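Local coordinates for protein CG4930 (Drosophila melanogaster, PDB 3ISM) that inhibits endonuclease G, a nuclease with which it is seen in complex, at residues W71-D76 against T85-Q90; E94-A99 against G137-R142; W295-R300 against L321-A326. The protein carries 1 engineered substitution. One frame throughout, in Å; residues are numbered along the deposited sequence.

Contact 1 (W71-D76 against T85-Q90); sequences WRLLFD and TEKASQ
A helical hairpin of the Ku C-terminal-like domain is held together here: helix 52-75 ends, the chain turns, and helix 81-102 runs back beside it. The axes of the short segments approach to 8.3 Å with their directions 149° apart, so the packing is antiparallel but clearly splayed. Ala88 is the small residue that lets the two leucines of 71-76 come in close. Leu73 points at the partner helix and lays its CB 3.9 Å from Ala88 CB. Its CG sits beside the backbone N, which carries CD1 on to 3.8 Å from Ala88 N and also against Lys87 CB, the leucine crossing the lysine chain at about a right angle. Lys87 then runs extended away from the hairpin seam and gives its NZ to the carbonyl of Leu29, a residue that the side chain of Leu73 also touches. Leu74 takes the other flank of the methyl: its CG is 3.7 Å from Ala88 CB, and CD2 touches the same carbon. Phe126 of helix 124-132 covers Leu74 and Thr85 together. The side chains meet across the seam through carbon alone. On its own helix, Leu74 CB rests 3.8 Å above the plane of the Phe75 ring, over its centre, and Phe75 CE2 in turn stands 3.7 Å above the plane of the Trp71 ring, over its centre.

Contact 2 (E94-A99 against G137-R142); sequences EYRGDA and GPCWSR
This is a buried polar clasp between a helix and a loop: Arg96, on helix 81-102, reaches across to the backbone of 137-142, an irregular run of chain that follows helix 124-132. The arginine leaves its helix with CG anti to the backbone N (chi1 -175°) and stays extended as far as NE, so the guanidinium arrives edge-on at the carbonyl of Gly137. NE and NH2 both hold that single oxygen, side-on. NE is 2.7 Å from Gly137 O, approaching in the carbonyl plane, whereas NH2, at 2.9 Å from Gly137 O, stands above that plane and off its lone pairs. The oxygen lies exactly in the guanidinium plane. NH2 also makes a weak, bent bond to Pro138 O, 2.9 Å away, and a salt bridge to Asp143, whose other oxygen takes Trp140 N. The carboxylate thus bonds both to Arg96 and to the loop backbone, and would be expected to offset the buried charge and favour the charged form of the arginine. Next along the loop, Cys139 points at the helix; its SG is 4.5 Å from Arg96 CG and equally far from Ala99 C. A leucine in place of Arg96 would lose both bonds to Gly137 O and the Asp143 salt bridge, and would probably leave the loop less firmly fixed. Both segments also face the nuclease: Glu94 and Asp98 form salt bridges with Arg94 and Arg93 of the CG8862 chain, and Ser141 O accepts from its Arg134. Among the neighbouring helices, 104-120 packs along the seam, with Tyr107 against Arg96 and Ala99, while helices 32-43 and 52-75 cover the Tyr95 and Asp98 flank of 94-99.

Contact 3 (W295-R300 against L321-A326); sequences WIFNLR and LGPSCA
Helical 295-300 meets 321-326, a run with no regular structure, at one point of closest backbone approach, Ile296 CA to Gly322 CA at 6.5 Å; beyond Pro323 the loop leads away from the helix. Ile296 does most of the touching. With CG1 anti to the backbone N, the two branches meet successive parts of the loop: CG1 lies 3.3 Å from Leu321 O, an oxygen already bonded to Tyr292 OH, and CD1 follows at 3.6 Å from Leu321 O. The other branch, CG2, meets the proline ring obliquely, 4.0 Å from Pro323 CD. The loop belongs to an all-helical unit in which it links helix 309-317 to helix 340-343, and its Gly-Pro step echoes that of Gly137 and Pro138 in the loop of contact 2. Here too the loop faces the nuclease, since Ala326 O accepts from Arg134 of a CG8862 chain. Phe297, one residue on, adds the second contact to the proline. Its CG sits beside the backbone N, and CE2 comes 3.7 Å from Pro323 CG, the side chains crossing at about a right angle. The phenyl is flanked on its own helix by Arg300, whose guanidinium has Phe297 CD1 3.5 Å above its plane, while Arg300 NH2 lies at the ring edge. Phe342 meets Phe297 edge-to-face, and Lys281 NZ bonds to Gly322 O.

From the N terminus, contact 1 comes first and closes a span of eight residues, half of them the start of helix 81-102, and so pairs helices 52-75 and 81-102. Contact 2 starts further along that second helix, so the two share 81-102, with centres about 18 Å apart; it closes a longer loop of 37 residues, mostly helix, and ties 94-99 to the chain beyond helix 124-132. Contact 3 lies on the far side of the chain's centre, about 74 Å from contact 2 centre to centre, and closes a 20-residue span between helix 290-305 and the loop after helix 309-317. The three follow one another in series, none enclosing or crossing another.

Contact 1 (W71-D76 against T85-Q90)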
loop_
_atom_site.group_PDB
_atom_site.type_symbol
_atom_site.label_atom_id
_atom_site.label_comp_id
_atom_site.label_asym_id
_atom_site.label_seq_id
_atom_site.Cartn_x
_atom_site.Cartn_y
_atom_site.Cartn_z
ATOM N N TRP C 71 9.434 5.614 46.434
ATOM C CA TRP C 71 10.085 6.443 47.435
ATOM C C TRP C 71 9.873 5.860 48.831
ATOM O O TRP C 71 10.815 5.749 49.617
ATOM C CB TRP C 71 9.554 7.884 47.366
ATOM C CG TRP C 71 10.402 8.866 48.116
ATOM C CD1 TRP C 71 10.358 9.134 49.461
ATOM C CD2 TRP C 71 11.409 9.731 47.568
ATOM N NE1 TRP C 71 11.282 10.096 49.780
ATOM C CE2 TRP C 71 11.939 10.483 48.639
ATOM C CE3 TRP C 71 11.911 9.943 46.277
ATOM C CZ2 TRP C 71 12.948 11.438 48.461
ATOM C CZ3 TRP C 71 12.920 10.888 46.100
ATOM C CH2 TRP C 71 13.423 11.625 47.186
ATOM N N ARG C 72 8.638 5.473 49.125
ATOM C CA ARG C 72 8.338 4.821 50.392
ATOM C C ARG C 72 9.030 3.465 50.573
ATOM O O ARG C 72 9.557 3.183 51.643
ATOM C CB ARG C 72 6.822 4.720 50.594
ATOM C CG ARG C 72 6.196 6.097 50.799
ATOM C CD ARG C 72 4.762 6.049 51.299
ATOM N NE ARG C 72 3.829 5.547 50.295
ATOM C CZ ARG C 72 3.005 4.524 50.501
ATOM N NH1 ARG C 72 3.003 3.904 51.678
ATOM N NH2 ARG C 72 2.171 4.132 49.541
ATOM N N LEU C 73 9.070 2.647 49.521
ATOM C CA LEU C 73 9.704 1.328 49.625
ATOM C C LEU C 73 11.187 1.450 49.957
ATOM O O LEU C 73 11.733 0.628 50.679
ATOM C CB LEU C 73 9.513 0.512 48.344
ATOM C CG LEU C 73 8.088 -0.017 48.142
ATOM C CD1 LEU C 73 7.867 -0.373 46.693
ATOM C CD2 LEU C 73 7.780 -1.201 49.052
ATOM N N LEU C 74 11.811 2.504 49.439
ATOM C CA LEU C 74 13.236 2.739 49.622
ATOM C C LEU C 74 13.591 3.425 50.941
ATOM O O LEU C 74 14.613 3.096 51.532
ATOM C CB LEU C 74 13.789 3.556 48.451
ATOM C CG LEU C 74 13.898 2.830 47.110
ATOM C CD1 LEU C 74 14.214 3.803 45.964
ATOM C CD2 LEU C 74 14.937 1.722 47.178
ATOM N N PHE C 75 12.742 4.345 51.413
ATOM C CA PHE C 75 13.124 5.228 52.519
ATOM C C PHE C 75 12.280 5.169 53.798
ATOM O O PHE C 75 12.718 5.669 54.832
ATOM C CB PHE C 75 13.214 6.693 52.035
ATOM C CG PHE C 75 14.062 6.875 50.796
ATOM C CD1 PHE C 75 15.406 6.527 50.798
ATOM C CD2 PHE C 75 13.512 7.394 49.632
ATOM C CE1 PHE C 75 16.186 6.689 49.660
ATOM C CE2 PHE C 75 14.283 7.549 48.484
ATOM C CZ PHE C 75 15.618 7.201 48.503
ATOM N N ASP C 76 11.082 4.584 53.728
ATOM C CA ASP C 76 10.158 4.519 54.875
ATOM C C ASP C 76 10.689 3.866 56.142
ATOM O O ASP C 76 10.193 4.168 57.227
ATOM C CB ASP C 76 8.843 3.819 54.503
ATOM C CG ASP C 76 7.700 4.799 54.260
ATOM O OD1 ASP C 76 7.953 6.027 54.274
ATOM O OD2 ASP C 76 6.541 4.341 54.062
ATOM N N THR C 85 13.436 -3.107 48.861
ATOM C CA THR C 85 14.333 -2.616 47.815
ATOM C C THR C 85 14.074 -3.354 46.511
ATOM O O THR C 85 14.046 -2.745 45.446
ATOM C CB THR C 85 15.819 -2.733 48.241
ATOM O OG1 THR C 85 16.030 -1.939 49.409
ATOM C CG2 THR C 85 16.751 -2.234 47.167
ATOM N N GLU C 86 13.853 -4.663 46.599
ATOM C CA GLU C 86 13.506 -5.461 45.425
ATOM C C GLU C 86 12.191 -5.004 44.787
ATOM O O GLU C 86 12.095 -4.860 43.566
ATOM C CB GLU C 86 13.461 -6.961 45.771
ATOM C CG GLU C 86 13.147 -7.866 44.583
ATOM C CD GLU C 86 14.053 -7.628 43.377
ATOM O OE1 GLU C 86 15.136 -7.019 43.532
ATOM O OE2 GLU C 86 13.698 -8.089 42.265
ATOM N N LYS C 87 11.185 -4.763 45.616
ATOM C CA LYS C 87 9.908 -4.227 45.135
ATOM C C LYS C 87 10.084 -2.880 44.405
ATOM O O LYS C 87 9.519 -2.663 43.331
ATOM C CB LYS C 87 8.918 -4.090 46.304
ATOM C CG LYS C 87 8.303 -5.405 46.731
ATOM C CD LYS C 87 7.414 -5.242 47.950
ATOM C CE LYS C 87 6.739 -6.559 48.312
ATOM N NZ LYS C 87 6.061 -6.463 49.625
ATOM N N ALA C 88 10.890 -1.993 44.981
ATOM C CA ALA C 88 11.152 -0.687 44.383
ATOM C C ALA C 88 11.868 -0.793 43.046
ATOM O O ALA C 88 11.513 -0.111 42.091
ATOM C CB ALA C 88 11.942 0.176 45.332
ATOM N N SER C 89 12.856 -1.675 42.981
ATOM C CA SER C 89 13.626 -1.938 41.764
ATOM C C SER C 89 12.719 -2.404 40.604
ATOM O O SER C 89 12.745 -1.839 39.503
ATOM C CB SER C 89 14.703 -2.981 42.094
ATOM O OG SER C 89 15.432 -3.375 40.947
ATOM N N GLN C 90 11.897 -3.417 40.878
ATOM C CA GLN C 90 10.964 -3.944 39.885
ATOM C C GLN C 90 9.926 -2.926 39.419
ATOM O O GLN C 90 9.663 -2.821 38.228
ATOM C CB GLN C 90 10.258 -5.184 40.426
ATOM C CG GLN C 90 11.169 -6.385 40.624
ATOM C CD GLN C 90 10.409 -7.629 41.035
ATOM O OE1 GLN C 90 9.249 -7.814 40.656
ATOM N NE2 GLN C 90 11.065 -8.509 41.798
#

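Contact 2 (E94-A99 against G137-R142)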
loop_
_atom_site.group_PDB
_atom_site.type_symbol
_atom_site.label_atom_id
_atom_site.label_comp_id
_atom_site.label_asym_id
_atom_site.label_seq_id
_atom_site.Cartn_x
_atom_site.Cartn_y
_atom_site.Cartn_z
ATOM N N GLU C 94 9.670 -1.227 35.547
ATOM C CA GLU C 94 8.399 -1.217 34.814
ATOM C C GLU C 94 7.913 0.205 34.551
ATOM O O GLU C 94 7.542 0.549 33.418
ATOM C CB GLU C 94 7.330 -1.995 35.584
ATOM C CG GLU C 94 6.001 -2.161 34.849
ATOM C CD GLU C 94 6.059 -3.155 33.704
ATOM O OE1 GLU C 94 6.885 -4.088 33.750
ATOM O OE2 GLU C 94 5.259 -3.012 32.760
ATOM N N TYR C 95 7.931 1.038 35.588
ATOM C CA TYR C 95 7.480 2.422 35.431
ATOM C C TYR C 95 8.324 3.191 34.390
ATOM O O TYR C 95 7.756 3.824 33.481
ATOM C CB TYR C 95 7.360 3.152 36.768
ATOM C CG TYR C 95 7.370 4.656 36.644
ATOM C CD1 TYR C 95 6.511 5.311 35.767
ATOM C CD2 TYR C 95 8.245 5.428 37.400
ATOM C CE1 TYR C 95 6.546 6.690 35.634
ATOM C CE2 TYR C 95 8.265 6.805 37.280
ATOM C CZ TYR C 95 7.413 7.424 36.400
ATOM O OH TYR C 95 7.410 8.785 36.273
ATOM N N ARG C 96 9.653 3.110 34.503
ATOM C CA ARG C 96 10.558 3.742 33.530
ATOM C C ARG C 96 10.288 3.320 32.066
ATOM O O ARG C 96 10.354 4.140 31.147
ATOM C CB ARG C 96 12.017 3.417 33.871
ATOM C CG ARG C 96 13.026 4.131 32.975
ATOM C CD ARG C 96 14.455 3.823 33.385
ATOM N NE ARG C 96 15.404 4.740 32.750
ATOM C CZ ARG C 96 15.848 4.603 31.502
ATOM N NH1 ARG C 96 15.446 3.578 30.752
ATOM N NH2 ARG C 96 16.711 5.471 31.009
ATOM N N GLY C 97 10.002 2.035 31.872
ATOM C CA GLY C 97 9.716 1.491 30.548
ATOM C C GLY C 97 8.516 2.166 29.920
ATOM O O GLY C 97 8.499 2.423 28.721
ATOM N N ASP C 98 7.510 2.456 30.735
ATOM C CA ASP C 98 6.346 3.210 30.272
ATOM C C ASP C 98 6.649 4.687 30.086
ATOM O O ASP C 98 6.211 5.295 29.103
ATOM C CB ASP C 98 5.174 3.029 31.239
ATOM C CG ASP C 98 4.589 1.641 31.168
ATOM O OD1 ASP C 98 4.624 1.050 30.076
ATOM O OD2 ASP C 98 4.113 1.126 32.190
ATOM N N ALA C 99 7.381 5.271 31.039
ATOM C CA ALA C 99 7.731 6.688 30.952
ATOM C C ALA C 99 8.488 7.044 29.664
ATOM O O ALA C 99 8.283 8.132 29.111
ATOM C CB ALA C 99 8.524 7.123 32.160
ATOM N N GLY C 137 18.466 5.649 35.009
ATOM C CA GLY C 137 18.497 7.102 35.069
ATOM C C GLY C 137 17.634 7.693 33.967
ATOM O O GLY C 137 16.746 7.023 33.458
ATOM N N PRO C 138 17.890 8.958 33.593
ATOM C CA PRO C 138 17.041 9.625 32.610
ATOM C C PRO C 138 16.854 8.846 31.303
ATOM O O PRO C 138 17.779 8.174 30.815
ATOM C CB PRO C 138 17.778 10.946 32.353
ATOM C CG PRO C 138 18.505 11.213 33.633
ATOM C CD PRO C 138 18.975 9.841 34.066
ATOM N N CYS C 139 15.644 8.926 30.768
ATOM C CA CYS C 139 15.343 8.413 29.456
ATOM C C CYS C 139 16.111 9.257 28.437
ATOM O O CYS C 139 16.282 10.467 28.639
ATOM C CB CYS C 139 13.835 8.510 29.183
ATOM S SG CYS C 139 12.781 7.883 30.563
ATOM N N TRP C 140 16.572 8.609 27.371
ATOM C CA TRP C 140 17.323 9.268 26.294
ATOM C C TRP C 140 17.239 8.471 24.984
ATOM O O TRP C 140 16.424 7.560 24.877
ATOM C CB TRP C 140 18.787 9.523 26.702
ATOM C CG TRP C 140 19.672 8.324 26.890
ATOM C CD1 TRP C 140 19.525 7.332 27.816
ATOM C CD2 TRP C 140 20.892 8.035 26.186
ATOM N NE1 TRP C 140 20.564 6.431 27.716
ATOM C CE2 TRP C 140 21.422 6.847 26.731
ATOM C CE3 TRP C 140 21.582 8.663 25.137
ATOM C CZ2 TRP C 140 22.607 6.263 26.255
ATOM C CZ3 TRP C 140 22.746 8.089 24.664
ATOM C CH2 TRP C 140 23.251 6.900 25.224
ATOM N N SER C 141 18.081 8.780 23.996
ATOM C CA SER C 141 17.919 8.121 22.687
ATOM C C SER C 141 18.194 6.608 22.665
ATOM O O SER C 141 17.831 5.921 21.712
ATOM C CB SER C 141 18.694 8.842 21.575
ATOM O OG SER C 141 20.080 8.811 21.817
ATOM N N ARG C 142 18.825 6.093 23.714
ATOM C CA ARG C 142 19.071 4.660 23.791
ATOM C C ARG C 142 17.755 3.919 24.002
ATOM O O ARG C 142 17.578 2.814 23.491
ATOM C CB ARG C 142 20.055 4.348 24.921
ATOM C CG ARG C 142 20.655 2.947 24.927
ATOM C CD ARG C 142 21.502 2.644 23.708
ATOM N NE ARG C 142 22.577 3.605 23.458
ATOM C CZ ARG C 142 23.830 3.474 23.891
ATOM N NH1 ARG C 142 24.184 2.423 24.629
ATOM N NH2 ARG C 142 24.730 4.403 23.592
#

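Contact 3 (W295-R300 against L321-A326)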
loop_
_atom_site.group_PDB
_atom_site.type_symbol
_atom_site.label_atom_id
_atom_site.label_comp_id
_atom_site.label_asym_id
_atom_site.label_seq_id
_atom_site.Cartn_x
_atom_site.Cartn_y
_atom_site.Cartn_z
ATOM N N TRP C 295 -9.972 -17.744 -38.793
ATOM C CA TRP C 295 -9.163 -18.562 -39.707
ATOM C C TRP C 295 -9.255 -20.057 -39.426
ATOM O O TRP C 295 -9.213 -20.864 -40.360
ATOM C CB TRP C 295 -7.700 -18.100 -39.664
ATOM C CG TRP C 295 -6.678 -19.003 -40.338
ATOM C CD1 TRP C 295 -6.293 -18.974 -41.648
ATOM C CD2 TRP C 295 -5.885 -20.027 -39.712
ATOM N NE1 TRP C 295 -5.321 -19.918 -41.881
ATOM C CE2 TRP C 295 -5.054 -20.582 -40.712
ATOM C CE3 TRP C 295 -5.800 -20.531 -38.406
ATOM C CZ2 TRP C 295 -4.150 -21.617 -40.449
ATOM C CZ3 TRP C 295 -4.899 -21.560 -38.145
ATOM C CH2 TRP C 295 -4.085 -22.088 -39.161
ATOM N N ILE C 296 -9.374 -20.431 -38.150
ATOM C CA ILE C 296 -9.392 -21.860 -37.789
ATOM C C ILE C 296 -10.569 -22.609 -38.448
ATOM O O ILE C 296 -10.456 -23.793 -38.782
ATOM C CB ILE C 296 -9.278 -22.096 -36.238
ATOM C CG1 ILE C 296 -8.746 -23.496 -35.922
ATOM C CG2 ILE C 296 -10.597 -21.786 -35.497
ATOM C CD1 ILE C 296 -7.344 -23.756 -36.391
ATOM N N PHE C 297 -11.666 -21.885 -38.675
ATOM C CA PHE C 297 -12.824 -22.384 -39.412
ATOM C C PHE C 297 -12.500 -22.642 -40.878
ATOM O O PHE C 297 -12.967 -23.634 -41.454
ATOM C CB PHE C 297 -13.979 -21.389 -39.327
ATOM C CG PHE C 297 -14.844 -21.563 -38.117
ATOM C CD1 PHE C 297 -15.918 -22.446 -38.137
ATOM C CD2 PHE C 297 -14.598 -20.831 -36.961
ATOM C CE1 PHE C 297 -16.729 -22.604 -37.022
ATOM C CE2 PHE C 297 -15.403 -20.980 -35.833
ATOM C CZ PHE C 297 -16.472 -21.870 -35.863
ATOM N N ASN C 298 -11.716 -21.742 -41.475
ATOM C CA ASN C 298 -11.235 -21.912 -42.852
ATOM C C ASN C 298 -10.330 -23.136 -42.994
ATOM O O ASN C 298 -10.451 -23.893 -43.959
ATOM C CB ASN C 298 -10.488 -20.662 -43.337
ATOM C CG ASN C 298 -11.362 -19.414 -43.355
ATOM O OD1 ASN C 298 -10.957 -18.359 -42.865
ATOM N ND2 ASN C 298 -12.558 -19.527 -43.928
ATOM N N LEU C 299 -9.429 -23.322 -42.026
ATOM C CA LEU C 299 -8.536 -24.476 -42.020
ATOM C C LEU C 299 -9.301 -25.793 -41.879
ATOM O O LEU C 299 -9.021 -26.747 -42.613
ATOM C CB LEU C 299 -7.463 -24.355 -40.942
ATOM C CG LEU C 299 -6.536 -25.562 -40.738
ATOM C CD1 LEU C 299 -5.719 -25.852 -41.981
ATOM C CD2 LEU C 299 -5.617 -25.359 -39.544
ATOM N N ARG C 300 -10.260 -25.832 -40.951
ATOM C CA ARG C 300 -11.118 -27.010 -40.760
ATOM C C ARG C 300 -11.848 -27.414 -42.042
ATOM O O ARG C 300 -11.860 -28.591 -42.408
ATOM C CB ARG C 300 -12.149 -26.768 -39.654
ATOM C CG ARG C 300 -13.257 -27.836 -39.600
ATOM C CD ARG C 300 -14.494 -27.344 -38.886
ATOM N NE ARG C 300 -15.242 -26.404 -39.707
ATOM C CZ ARG C 300 -16.430 -25.902 -39.389
ATOM N NH1 ARG C 300 -17.023 -26.246 -38.251
ATOM N NH2 ARG C 300 -17.028 -25.050 -40.217
ATOM N N LEU C 321 -8.094 -27.974 -30.858
ATOM C CA LEU C 321 -7.437 -26.890 -31.590
ATOM C C LEU C 321 -8.424 -25.961 -32.285
ATOM O O LEU C 321 -8.083 -25.250 -33.235
ATOM C CB LEU C 321 -6.379 -27.437 -32.558
ATOM C CG LEU C 321 -5.248 -28.197 -31.842
ATOM C CD1 LEU C 321 -4.157 -28.620 -32.821
ATOM C CD2 LEU C 321 -4.661 -27.380 -30.662
ATOM N N GLY C 322 -9.650 -25.959 -31.776
ATOM C CA GLY C 322 -10.697 -25.091 -32.287
ATOM C C GLY C 322 -10.559 -23.678 -31.773
ATOM O O GLY C 322 -9.493 -23.303 -31.276
ATOM N N PRO C 323 -11.633 -22.882 -31.908
ATOM C CA PRO C 323 -11.678 -21.512 -31.422
ATOM C C PRO C 323 -11.190 -21.394 -29.984
ATOM O O PRO C 323 -11.410 -22.305 -29.172
ATOM C CB PRO C 323 -13.167 -21.161 -31.516
ATOM C CG PRO C 323 -13.651 -21.962 -32.679
ATOM C CD PRO C 323 -12.895 -23.267 -32.570
ATOM N N SER C 324 -10.497 -20.297 -29.685
ATOM C CA SER C 324 -10.060 -20.025 -28.314
ATOM C C SER C 324 -11.266 -19.729 -27.427
ATOM O O SER C 324 -12.234 -19.116 -27.892
ATOM C CB SER C 324 -9.100 -18.848 -28.297
ATOM O OG SER C 324 -8.523 -18.680 -27.017
ATOM N N CYS C 325 -11.203 -20.160 -26.163
ATOM C CA CYS C 325 -12.317 -19.960 -25.228
ATOM C C CYS C 325 -11.874 -19.906 -23.759
ATOM O O CYS C 325 -10.669 -19.898 -23.464
ATOM C CB CYS C 325 -13.413 -21.016 -25.451
ATOM S SG CYS C 325 -12.992 -22.667 -24.919
ATOM N N ALA C 326 -12.848 -19.843 -22.840
ATOM C CA ALA C 326 -12.576 -19.705 -21.393
ATOM C C ALA C 326 -11.790 -20.873 -20.823
ATOM O O ALA C 326 -11.321 -20.827 -19.685
ATOM C CB ALA C 326 -13.870 -19.510 -20.600
#